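Local coordinates for protein periplasmic beta-glucosidase (PDB 6R5T) that probably hydrolyses terminal, non-reducing beta-D-glucosyl residues of beta-glucosides in the periplasm, releasing beta-D-glucose, at residues V364-R369 / F610-S615. The protein carries 1 engineered substitution. Sequence-based numbering, arbitrary orientation.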
loop_
_atom_site.group_PDB
_atom_site.type_symbol
_atom_site.label_atom_id
_atom_site.label_comp_id
_atom_site.label_asym_id
_atom_site.label_seq_id
_atom_site.Cartn_x
_atom_site.Cartn_y
_atom_site.Cartn_z
ATOM N N VAL A 364 -12.928 -22.651 9.670
ATOM C CA VAL A 364 -13.543 -21.452 10.287
ATOM C C VAL A 364 -14.970 -21.344 9.802
ATOM O O VAL A 364 -15.223 -21.179 8.572
ATOM C CB VAL A 364 -12.746 -20.146 10.012
ATOM C CG1 VAL A 364 -13.407 -18.986 10.721
ATOM C CG2 VAL A 364 -11.299 -20.249 10.433
ATOM N N LEU A 365 -15.910 -21.387 10.727
ATOM C CA LEU A 365 -17.319 -21.150 10.353
ATOM C C LEU A 365 -17.539 -19.653 10.265
ATOM O O LEU A 365 -17.409 -18.928 11.273
ATOM C CB LEU A 365 -18.219 -21.813 11.409
ATOM C CG LEU A 365 -19.709 -21.708 11.111
ATOM C CD1 LEU A 365 -20.076 -22.418 9.815
ATOM C CD2 LEU A 365 -20.503 -22.295 12.271
ATOM N N LEU A 366 -17.854 -19.151 9.088
ATOM C CA LEU A 366 -18.033 -17.710 8.872
ATOM C C LEU A 366 -19.510 -17.301 8.937
ATOM O O LEU A 366 -19.764 -16.123 9.196
ATOM C CB LEU A 366 -17.427 -17.327 7.531
ATOM C CG LEU A 366 -15.891 -17.404 7.456
ATOM C CD1 LEU A 366 -15.410 -17.059 6.090
ATOM C CD2 LEU A 366 -15.277 -16.473 8.471
ATOM N N LYS A 367 -20.428 -18.207 8.630
ATOM C CA LYS A 367 -21.876 -17.886 8.602
ATOM C C LYS A 367 -22.645 -19.187 8.764
ATOM O O LYS A 367 -22.223 -20.195 8.241
ATOM C CB LYS A 367 -22.303 -17.219 7.305
ATOM C CG LYS A 367 -23.770 -16.797 7.255
ATOM C CD LYS A 367 -24.201 -16.138 5.976
ATOM C CE LYS A 367 -25.669 -15.723 6.080
ATOM N NZ LYS A 367 -26.183 -15.123 4.832
ATOM N N ASN A 368 -23.757 -19.148 9.501
ATOM C CA ASN A 368 -24.589 -20.340 9.679
ATOM C C ASN A 368 -26.004 -19.864 10.015
ATOM O O ASN A 368 -26.317 -19.777 11.195
ATOM C CB ASN A 368 -24.082 -21.249 10.776
ATOM C CG ASN A 368 -24.782 -22.602 10.797
ATOM O OD1 ASN A 368 -25.353 -23.031 9.798
ATOM N ND2 ASN A 368 -24.724 -23.255 11.931
ATOM N N ARG A 369 -26.816 -19.635 9.001
ATOM C CA ARG A 369 -28.187 -19.069 9.164
ATOM C C ARG A 369 -29.100 -20.175 9.708
ATOM O O ARG A 369 -29.198 -21.259 9.077
ATOM C CB ARG A 369 -28.679 -18.510 7.822
ATOM C CG ARG A 369 -30.060 -17.849 7.846
ATOM C CD ARG A 369 -30.653 -17.556 6.467
ATOM N NE ARG A 369 -31.470 -18.687 6.028
ATOM C CZ ARG A 369 -32.089 -18.846 4.858
ATOM N NH1 ARG A 369 -32.012 -17.933 3.899
ATOM N NH2 ARG A 369 -32.779 -19.959 4.653
ATOM N N PHE A 610 -10.044 -9.876 12.459
ATOM C CA PHE A 610 -9.064 -10.746 13.129
ATOM C C PHE A 610 -9.696 -11.400 14.347
ATOM O O PHE A 610 -10.393 -10.725 15.137
ATOM C CB PHE A 610 -7.886 -9.898 13.567
ATOM C CG PHE A 610 -6.801 -10.690 14.228
ATOM C CD1 PHE A 610 -5.815 -11.353 13.490
ATOM C CD2 PHE A 610 -6.729 -10.750 15.614
ATOM C CE1 PHE A 610 -4.785 -12.019 14.146
ATOM C CE2 PHE A 610 -5.697 -11.412 16.255
ATOM C CZ PHE A 610 -4.746 -12.061 15.530
ATOM N N GLY A 611 -9.524 -12.697 14.468
ATOM C CA GLY A 611 -10.037 -13.475 15.605
ATOM C C GLY A 611 -11.484 -13.909 15.429
ATOM O O GLY A 611 -12.000 -14.556 16.370
ATOM N N TYR A 612 -12.108 -13.663 14.275
ATOM C CA TYR A 612 -13.529 -14.021 14.034
ATOM C C TYR A 612 -13.658 -15.509 13.732
ATOM O O TYR A 612 -12.881 -16.085 12.947
ATOM C CB TYR A 612 -14.099 -13.205 12.883
ATOM C CG TYR A 612 -15.532 -13.476 12.578
ATOM C CD1 TYR A 612 -16.553 -12.997 13.355
ATOM C CD2 TYR A 612 -15.839 -14.259 11.494
ATOM C CE1 TYR A 612 -17.876 -13.265 13.022
ATOM C CE2 TYR A 612 -17.145 -14.562 11.160
ATOM C CZ TYR A 612 -18.156 -14.048 11.901
ATOM O OH TYR A 612 -19.433 -14.386 11.511
ATOM N N GLY A 613 -14.708 -16.089 14.285
ATOM C CA GLY A 613 -15.130 -17.423 13.827
ATOM C C GLY A 613 -16.239 -17.944 14.696
ATOM O O GLY A 613 -16.217 -17.662 15.936
ATOM N N LEU A 614 -17.208 -18.582 14.070
ATOM C CA LEU A 614 -18.445 -18.986 14.772
ATOM C C LEU A 614 -18.317 -20.446 15.223
ATOM O O LEU A 614 -17.326 -21.132 15.000
ATOM C CB LEU A 614 -19.634 -18.826 13.822
ATOM C CG LEU A 614 -19.848 -17.424 13.242
ATOM C CD1 LEU A 614 -21.037 -17.454 12.312
ATOM C CD2 LEU A 614 -20.047 -16.416 14.347
ATOM N N SER A 615 -19.379 -20.897 15.874
ATOM C CA SER A 615 -19.495 -22.235 16.483
ATOM C C SER A 615 -20.919 -22.728 16.280
ATOM O O SER A 615 -21.804 -21.905 16.138
ATOM C CB SER A 615 -19.149 -22.157 17.965
ATOM O OG SER A 615 -19.285 -23.391 18.673
HETATM O O HOH W 1 -15.099 -21.469 13.430
HETATM O O HOH W 2 -23.787 -21.765 14.217
#
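Leu365 and Leu614 come within 5.0 Å of each other, CA to CA, where the loop 610-615 meets the edge strand 364-368, the end-to-end directions of the touching parts lying 62° apart. Leu614 N donates to Leu365 O at 2.8 Å. A water stands in for the reciprocal bond, accepting from Leu365 N and donating to Leu614 O, so both backbone groups of Leu365 are satisfied although no continuous ladder forms. A second water links Asn368 ND2 to Ser615 O; the amide suits this place because its OD1 also accepts from Leu373 N.

The next carbonyl, Leu366 O, accepts from Tyr612 OH at 2.9 Å. Leu366 O lies at the edge of the Tyr612 ring, in its plane, while the hydroxyl stands 40° above the carbonyl plane. With CG anti to its backbone N (chi1 -179°), Tyr612 supplies both the polar bond and an apolar flank: Leu366 CD2 packs on Tyr612 CD2 at 3.8 Å. Leu365 and Leu614 cross at about a right angle, Leu365 CD2 touching Leu614 CB at 3.9 Å. Leu365 is buried and also meets Pro559 and Tyr616, so an apolar side chain fits there. The Leu614 CD1 branch reaches over the Leu366 carbonyl. Glycine suits position Gly613 because a beta carbon there would press against Val364 CG1.

On its other edge, strand 364-368 pairs antiparallel with strand 534-537, where Leu366 and Lys367 form a classic beta bulge opposite Ile535. The loop thus covers the outer edge of the six-stranded mixed sheet of the family 3 C-terminal domain, and strand 619-626 follows it.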